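Local atomic coordinates of Exo-poly-alpha-D-galacturonosidase (Thermotoga maritima, PDB entry 3JUR), a protein that probably hydrolyses alpha-linked galacturonan chains of pectin as an exo-acting polygalacturonase of glycosyl hydrolase family 28. Residues R269-R274 / S332-G336. Residues are numbered along the deposited sequence.
Sequences RDADGR and SRRGG
A helical segment, 269-274, meets a loop, 332-336, beside one sheet of the parallel beta-helix. Strands 263-265, 299-301 and 327-329 are successive parallel neighbours in that sheet, so the two segments follow strands two coils apart; the contact ties together loops projecting from the beta-helix, with Ser-303 and Glu-304 in the loop between them. In 269-274 the backbone passes from extended Arg-269 through Asp-270, with positive phi (49/-141), into a short helix, Ala-271 to Arg-274 being helical; Gly-273 N bonds Arg-269 O at 3.1 Å and Arg-274 N bonds Asp-270 O at 3.0 Å. The segment 332-336 is irregular. Arg-333 brings CB to 3.7 Å from Asp-270 OD1, while its guanidinium leads away. Closest approach of the backbones follows at Arg-334, whose CA lies 4.7 Å from Asp-270 CA. With chi1 and chi2 both m, the Arg-334 side chain folds back to form a salt bridge, NH1 to Asp-270 OD1 at 3.0 Å, and its NE bonds Ser-303 O. Gly-335 (57/-148) and Gly-336 (65/-158) both have positive phi, and a CB on Gly-335 would crowd Arg-274 NE, which lies 3.5 Å from Arg-334 O. One water accepts from Arg-269 NH2 (2.9 Å), donates to Asp-270 OD2 (2.7 Å) and weakly accepts from Arg-334 NH1 (3.0 Å). Arg-269 NH2 and Arg-334 NH2 sit only 3.2 Å apart, unfavourable alone but offset by that water and two carboxylates: Asp-270 pairs with Arg-334, and Glu-304 with Arg-269, whose NE also bonds Glu-106 O.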
loop_
_atom_site.group_PDB
_atom_site.type_symbol
_atom_site.label_atom_id
_atom_site.label_comp_id
_atom_site.label_asym_id
_atom_site.label_seq_id
_atom_site.Cartn_x
_atom_site.Cartn_y
_atom_site.Cartn_z
ATOM N N ARG D 269 -7.303 19.965 39.002
ATOM C CA ARG D 269 -6.709 18.687 39.353
ATOM C C ARG D 269 -7.395 18.096 40.581
ATOM O O ARG D 269 -7.603 18.785 41.581
ATOM C CB ARG D 269 -5.215 18.889 39.619
ATOM C CG ARG D 269 -4.452 17.653 40.076
ATOM C CD ARG D 269 -3.034 18.021 40.497
ATOM N NE ARG D 269 -2.197 18.372 39.349
ATOM C CZ ARG D 269 -1.208 17.616 38.874
ATOM N NH1 ARG D 269 -0.509 18.017 37.816
ATOM N NH2 ARG D 269 -0.916 16.456 39.452
ATOM N N ASP D 270 -7.747 16.815 40.488
ATOM C CA ASP D 270 -8.239 16.028 41.624
ATOM C C ASP D 270 -9.356 16.729 42.417
ATOM O O ASP D 270 -10.224 17.370 41.818
ATOM C CB ASP D 270 -7.064 15.582 42.514
ATOM C CG ASP D 270 -5.993 14.802 41.738
ATOM O OD1 ASP D 270 -6.266 14.324 40.615
ATOM O OD2 ASP D 270 -4.864 14.663 42.252
ATOM N N ALA D 271 -9.334 16.614 43.745
ATOM C CA ALA D 271 -10.398 17.163 44.591
ATOM C C ALA D 271 -10.752 18.627 44.290
ATOM O O ALA D 271 -11.933 18.969 44.209
ATOM C CB ALA D 271 -10.070 16.977 46.072
ATOM N N ASP D 272 -9.736 19.470 44.107
ATOM C CA ASP D 272 -9.941 20.900 43.829
ATOM C C ASP D 272 -10.671 21.113 42.501
ATOM O O ASP D 272 -11.553 21.968 42.398
ATOM C CB ASP D 272 -8.606 21.646 43.816
ATOM C CG ASP D 272 -8.718 23.057 44.353
ATOM O OD1 ASP D 272 -9.093 23.218 45.529
ATOM O OD2 ASP D 272 -8.417 24.009 43.605
ATOM N N GLY D 273 -10.296 20.325 41.497
ATOM C CA GLY D 273 -10.956 20.333 40.193
ATOM C C GLY D 273 -12.402 19.866 40.246
ATOM O O GLY D 273 -13.262 20.436 39.576
ATOM N N ARG D 274 -12.670 18.831 41.044
ATOM C CA ARG D 274 -14.042 18.347 41.249
ATOM C C ARG D 274 -14.895 19.317 42.056
ATOM O O ARG D 274 -16.085 19.459 41.783
ATOM C CB ARG D 274 -14.063 16.980 41.931
ATOM C CG ARG D 274 -13.725 15.841 41.023
ATOM C CD ARG D 274 -13.590 14.555 41.809
ATOM N NE ARG D 274 -12.338 13.920 41.435
ATOM C CZ ARG D 274 -11.328 13.681 42.263
ATOM N NH1 ARG D 274 -11.419 13.969 43.550
ATOM N NH2 ARG D 274 -10.227 13.123 41.788
ATOM N N SER D 332 -6.602 7.645 37.280
ATOM C CA SER D 332 -7.730 7.362 38.173
ATOM C C SER D 332 -7.764 8.180 39.482
ATOM O O SER D 332 -8.624 7.945 40.334
ATOM C CB SER D 332 -7.866 5.853 38.440
ATOM O OG SER D 332 -6.680 5.310 38.995
ATOM N N ARG D 333 -6.848 9.134 39.645
ATOM C CA ARG D 333 -6.989 10.138 40.711
ATOM C C ARG D 333 -7.837 11.318 40.226
ATOM O O ARG D 333 -8.339 12.083 41.046
ATOM C CB ARG D 333 -5.634 10.687 41.196
ATOM C CG ARG D 333 -4.472 9.718 41.165
ATOM C CD ARG D 333 -4.030 9.299 42.545
ATOM N NE ARG D 333 -3.125 10.267 43.154
ATOM C CZ ARG D 333 -2.117 9.950 43.967
ATOM N NH1 ARG D 333 -1.855 8.681 44.256
ATOM N NH2 ARG D 333 -1.359 10.910 44.481
ATOM N N ARG D 334 -7.988 11.460 38.903
ATOM C CA ARG D 334 -8.547 12.675 38.298
ATOM C C ARG D 334 -10.066 12.747 38.234
ATOM O O ARG D 334 -10.632 13.830 38.362
ATOM C CB ARG D 334 -8.005 12.894 36.879
ATOM C CG ARG D 334 -6.520 13.174 36.770
ATOM C CD ARG D 334 -6.142 14.583 37.223
ATOM N NE ARG D 334 -4.736 14.819 36.915
ATOM C CZ ARG D 334 -3.717 14.400 37.665
ATOM N NH1 ARG D 334 -3.932 13.748 38.806
ATOM N NH2 ARG D 334 -2.474 14.642 37.273
ATOM N N GLY D 335 -10.721 11.617 37.992
ATOM C CA GLY D 335 -12.145 11.628 37.653
ATOM C C GLY D 335 -12.362 12.504 36.430
ATOM O O GLY D 335 -11.480 12.604 35.572
ATOM N N GLY D 336 -13.527 13.146 36.360
ATOM C CA GLY D 336 -13.872 14.021 35.244
ATOM C C GLY D 336 -14.001 13.280 33.929
ATOM O O GLY D 336 -14.223 12.059 33.907
HETATM O O HOH W 1 -2.375 14.606 41.197
#